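Local coordinates for protein glycosyl hydrolase family 10 (PDB 4QPW) that binds xylohexaose, and probably xylan, through this carbohydrate-binding module, one domain of a larger enzyme that probably hydrolyses glycosidic bonds, at residues 67-73 with 108-114. Numbering follows the deposited sequence.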
ATOM      1  N   GLY A  67      17.564   6.591  -9.288  1.00 12.84           N
ATOM      2  CA  GLY A  67      18.479   5.712  -9.985  1.00 13.90           C
ATOM      3  C   GLY A  67      19.041   4.590  -9.154  1.00 15.20           C
ATOM      4  O   GLY A  67      19.645   3.656  -9.707  1.00 18.25           O
ATOM      5  N   LYS A  68      18.830   4.526  -7.839  1.00 13.49           N
ATOM      6  CA  LYS A  68      19.253   3.385  -7.010  1.00 13.65           C
ATOM      7  C   LYS A  68      18.239   2.292  -6.996  1.00 12.16           C
ATOM      8  O   LYS A  68      17.043   2.517  -7.221  1.00 12.65           O
ATOM      9  CB  LYS A  68      19.600   3.876  -5.643  1.00 14.06           C
ATOM     10  CG  LYS A  68      20.776   4.843  -5.632  1.00 17.60           C
ATOM     11  CD  LYS A  68      21.319   5.083  -4.252  1.00 21.50           C
ATOM     12  CE  LYS A  68      22.528   6.030  -4.263  1.00 28.88           C
ATOM     13  NZ  LYS A  68      22.368   7.312  -5.066  1.00 39.14           N
ATOM     14  N   GLU A  69      18.695   1.067  -6.766  1.00 12.14           N
ATOM     15  CA  GLU A  69      17.845  -0.123  -6.730  1.00 13.11           C
ATOM     16  C   GLU A  69      17.406  -0.484  -5.296  1.00 11.53           C
ATOM     17  O   GLU A  69      18.226  -0.547  -4.375  1.00 12.03           O
ATOM     18  CB  GLU A  69      18.657  -1.292  -7.274  1.00 15.39           C
ATOM     19  CG  GLU A  69      19.117  -1.264  -8.741  1.00 28.74           C
ATOM     20  CD  GLU A  69      17.994  -1.223  -9.750  1.00 44.14           C
ATOM     21  OE1 GLU A  69      17.034  -2.055  -9.590  1.00 57.91           O
ATOM     22  OE2 GLU A  69      18.089  -0.375 -10.716  1.00 57.69           O
ATOM     23  N   TYR A  70      16.113  -0.792  -5.199  1.00 11.15           N
ATOM     24  CA  TYR A  70      15.479  -1.149  -3.907  1.00 10.21           C
ATOM     25  C   TYR A  70      14.506  -2.212  -4.122  1.00  9.97           C
ATOM     26  O   TYR A  70      14.138  -2.582  -5.242  1.00 11.24           O
ATOM     27  CB  TYR A  70      14.723   0.106  -3.322  1.00 10.74           C
ATOM     28  CG  TYR A  70      15.574   1.324  -3.138  1.00 10.29           C
ATOM     29  CD1 TYR A  70      16.290   1.551  -2.001  1.00 10.85           C
ATOM     30  CD2 TYR A  70      15.654   2.326  -4.163  1.00 10.39           C
ATOM     31  CE1 TYR A  70      17.043   2.677  -1.802  1.00 11.19           C
ATOM     32  CE2 TYR A  70      16.414   3.412  -3.990  1.00 10.74           C
ATOM     33  CZ  TYR A  70      17.112   3.612  -2.821  1.00 11.12           C
ATOM     34  OH  TYR A  70      17.850   4.776  -2.679  1.00 12.42           O
ATOM     35  N   LYS A  71      13.970  -2.764  -2.995  1.00  9.81           N
ATOM     36  CA  LYS A  71      12.733  -3.517  -3.008  1.00  9.99           C
ATOM     37  C   LYS A  71      11.679  -2.834  -2.168  1.00  9.21           C
ATOM     38  O   LYS A  71      12.006  -2.258  -1.097  1.00 10.30           O
ATOM     39  CB  LYS A  71      12.890  -4.922  -2.377  1.00  9.86           C
ATOM     40  CG  LYS A  71      13.807  -5.832  -3.153  1.00 11.24           C
ATOM     41  CD  LYS A  71      13.971  -7.169  -2.433  1.00 11.47           C
ATOM     42  CE  LYS A  71      14.971  -8.085  -3.146  1.00 12.90           C
ATOM     43  NZ  LYS A  71      15.082  -9.424  -2.440  1.00 12.94           N
ATOM     44  N   LEU A  72      10.457  -2.859  -2.613  1.00  8.67           N
ATOM     45  CA  LEU A  72       9.298  -2.628  -1.772  1.00  9.11           C
ATOM     46  C   LEU A  72       8.835  -3.996  -1.222  1.00  9.04           C
ATOM     47  O   LEU A  72       8.669  -4.951  -2.043  1.00  9.95           O
ATOM     48  CB  LEU A  72       8.165  -2.030  -2.606  1.00  9.77           C
ATOM     49  CG  LEU A  72       6.797  -1.965  -2.000  1.00  9.52           C
ATOM     50  CD1 LEU A  72       6.718  -1.005  -0.823  1.00 10.38           C
ATOM     51  CD2 LEU A  72       5.732  -1.611  -3.068  1.00  9.73           C
ATOM     52  N   LYS A  73       8.647  -4.118   0.054  1.00  8.65           N
ATOM     53  CA  LYS A  73       8.079  -5.320   0.689  1.00  8.24           C
ATOM     54  C   LYS A  73       6.816  -4.951   1.356  1.00  8.87           C
ATOM     55  O   LYS A  73       6.765  -3.942   2.126  1.00  9.51           O
ATOM     56  CB  LYS A  73       9.018  -5.983   1.660  1.00  8.51           C
ATOM     57  CG  LYS A  73      10.327  -6.410   1.056  1.00  9.15           C
ATOM     58  CD  LYS A  73      11.207  -7.243   1.984  1.00  9.94           C
ATOM     59  CE  LYS A  73      12.477  -7.725   1.267  1.00  9.45           C
ATOM     60  NZ  LYS A  73      13.291  -8.608   2.108  1.00  9.58           N
ATOM     61  N   TYR A 108       4.910  -9.775  -0.134  1.00  9.95           N
ATOM     62  CA  TYR A 108       5.124  -9.515  -1.533  1.00 10.35           C
ATOM     63  C   TYR A 108       6.305  -8.612  -1.706  1.00  9.60           C
ATOM     64  O   TYR A 108       6.472  -7.646  -0.894  1.00 11.09           O
ATOM     65  CB  TYR A 108       3.837  -8.893  -2.144  1.00 11.47           C
ATOM     66  CG  TYR A 108       2.627  -9.787  -2.009  1.00 11.07           C
ATOM     67  CD1 TYR A 108       2.355 -10.732  -3.064  1.00 13.34           C
ATOM     68  CD2 TYR A 108       1.907  -9.878  -0.875  1.00 11.62           C
ATOM     69  CE1 TYR A 108       1.348 -11.659  -2.969  1.00 13.65           C
ATOM     70  CE2 TYR A 108       0.859 -10.779  -0.763  1.00 10.89           C
ATOM     71  CZ  TYR A 108       0.606 -11.674  -1.822  1.00 10.92           C
ATOM     72  OH  TYR A 108      -0.422 -12.616  -1.685  1.00 12.21           O
ATOM     73  N   GLU A 109       7.137  -8.826  -2.701  1.00 10.29           N
ATOM     74  CA  GLU A 109       8.263  -7.978  -2.969  1.00 10.87           C
ATOM     75  C   GLU A 109       8.270  -7.490  -4.382  1.00 10.81           C
ATOM     76  O   GLU A 109       7.913  -8.220  -5.334  1.00 14.63           O
ATOM     77  CB  GLU A 109       9.627  -8.498  -2.365  1.00 14.76           C
ATOM     78  CG  GLU A 109      10.245  -9.755  -2.939  1.00 16.45           C
ATOM     79  CD  GLU A 109      11.585 -10.123  -2.286  1.00 14.08           C
ATOM     80  OE1 GLU A 109      12.483 -10.176  -3.166  1.00 16.24           O
ATOM     81  OE2 GLU A 109      11.710 -10.348  -1.031  1.00 13.10           O
ATOM     82  N   PHE A 110       8.695  -6.260  -4.586  1.00 11.35           N
ATOM     83  CA  PHE A 110       8.802  -5.568  -5.936  1.00 11.37           C
ATOM     84  C   PHE A 110      10.121  -4.923  -5.989  1.00 11.35           C
ATOM     85  O   PHE A 110      10.403  -3.968  -5.252  1.00 10.43           O
ATOM     86  CB  PHE A 110       7.657  -4.545  -5.971  1.00 12.69           C
ATOM     87  CG  PHE A 110       7.725  -3.468  -7.078  1.00 14.17           C
ATOM     88  CD1 PHE A 110       7.412  -3.789  -8.395  1.00 17.07           C
ATOM     89  CD2 PHE A 110       8.011  -2.147  -6.772  1.00 14.92           C
ATOM     90  CE1 PHE A 110       7.479  -2.787  -9.407  1.00 17.35           C
ATOM     91  CE2 PHE A 110       8.010  -1.169  -7.765  1.00 15.69           C
ATOM     92  CZ  PHE A 110       7.727  -1.521  -9.013  1.00 16.47           C
ATOM     93  N   SER A 111      10.996  -5.388  -6.881  1.00 12.39           N
ATOM     94  CA  SER A 111      12.236  -4.756  -7.129  1.00 12.31           C
ATOM     95  C   SER A 111      12.140  -3.595  -8.110  1.00 12.10           C
ATOM     96  O   SER A 111      11.399  -3.735  -9.114  1.00 14.83           O
ATOM     97  CB  SER A 111      13.245  -5.788  -7.715  1.00 14.59           C
ATOM     98  OG  SER A 111      13.603  -6.758  -6.730  1.00 18.28           O
ATOM     99  N   PHE A 112      12.773  -2.504  -7.848  1.00 11.63           N
ATOM    100  CA  PHE A 112      12.659  -1.343  -8.746  1.00 11.29           C
ATOM    101  C   PHE A 112      13.852  -0.524  -8.631  1.00 11.54           C
ATOM    102  O   PHE A 112      14.542  -0.415  -7.627  1.00 12.42           O
ATOM    103  CB  PHE A 112      11.398  -0.511  -8.473  1.00 11.95           C
ATOM    104  CG  PHE A 112      11.367   0.198  -7.134  1.00 10.78           C
ATOM    105  CD1 PHE A 112      11.111  -0.507  -5.891  1.00 10.44           C
ATOM    106  CD2 PHE A 112      11.676   1.546  -7.040  1.00 10.87           C
ATOM    107  CE1 PHE A 112      11.167   0.153  -4.730  1.00 10.62           C
ATOM    108  CE2 PHE A 112      11.716   2.171  -5.839  1.00 11.77           C
ATOM    109  CZ  PHE A 112      11.471   1.459  -4.662  1.00 10.67           C
ATOM    110  N   LYS A 113      14.098   0.284  -9.736  1.00 12.77           N
ATOM    111  CA  LYS A 113      14.990   1.412  -9.732  1.00 13.38           C
ATOM    112  C   LYS A 113      14.204   2.693  -9.351  1.00 12.10           C
ATOM    113  O   LYS A 113      13.184   2.951 -10.039  1.00 13.10           O
ATOM    114  CB  LYS A 113      15.692   1.517 -11.076  1.00 16.92           C
ATOM    115  CG  LYS A 113      16.768   2.521 -11.075  1.00 25.25           C
ATOM    116  CD  LYS A 113      17.619   2.330 -12.351  1.00 37.47           C
ATOM    117  CE  LYS A 113      17.398   3.454 -13.348  1.00 51.11           C
ATOM    118  NZ  LYS A 113      18.267   3.383 -14.570  1.00 66.15           N
ATOM    119  N   ALA A 114      14.586   3.457  -8.382  1.00 11.50           N
ATOM    120  CA  ALA A 114      13.829   4.629  -8.038  1.00 11.28           C
ATOM    121  C   ALA A 114      13.795   5.615  -9.239  1.00 12.09           C
ATOM    122  O   ALA A 114      14.861   5.822  -9.881  1.00 12.76           O
ATOM    123  CB  ALA A 114      14.381   5.306  -6.854  1.00 11.94           C
TER
HETATM  124  O   HOH W   1      20.559   3.713 -12.257  1.00 41.55           O
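Lys71 and Glu109 sit on neighbouring antiparallel strands and meet diagonally: Lys71 is paired with Ser111, Glu109 with Lys73, and all four side chains share one face of the sheet. Lys71 CB comes nearest to Phe110 O, at 3.9 Å. Next comes CG, anti to the carbonyl carbon (chi1 -65°) and 3.7 Å from Ser111 OG. The chain then runs out extended: CD and CE pass along Glu109 OE1, and NZ ends 2.8 Å from that same oxygen, on its syn side but 29° out of the carboxylate plane. The other carboxylate oxygen, Glu109 OE2, has a long salt bridge to Lys73 NZ at 3.9 Å. Asp2 OD2 forms salt bridges with both Lys71 NZ and Lys73 NZ, so two lysines and two acids make one network. With an alanine in place of Lys71, Glu109 OE1 would probably lose its close partner and Asp2 one of its two lysines.

The face bearing Tyr70, Leu72, Phe110 and Phe112 is largely apolar, though Tyr70 OH bonds to Glu65 N. Phe112 CZ packs 3.8 Å from Tyr70 CB, and Phe110 CD2 meets Leu72 CB at 4.2 Å. Leu72 N lies at the edge of the Phe112 ring, in its plane, while its N-H goes to Phe110 O. Paired backbone bonds join Tyr70 to Phe112 and Leu72 to Phe110; past the strand end, Gly67 N still reaches Ala114 O at 2.9 Å. This antiparallel ladder packs its apolar face on strands 82-89 and 95-101 of the other sheet, as in the beta-sandwich of many carbohydrate-binding modules.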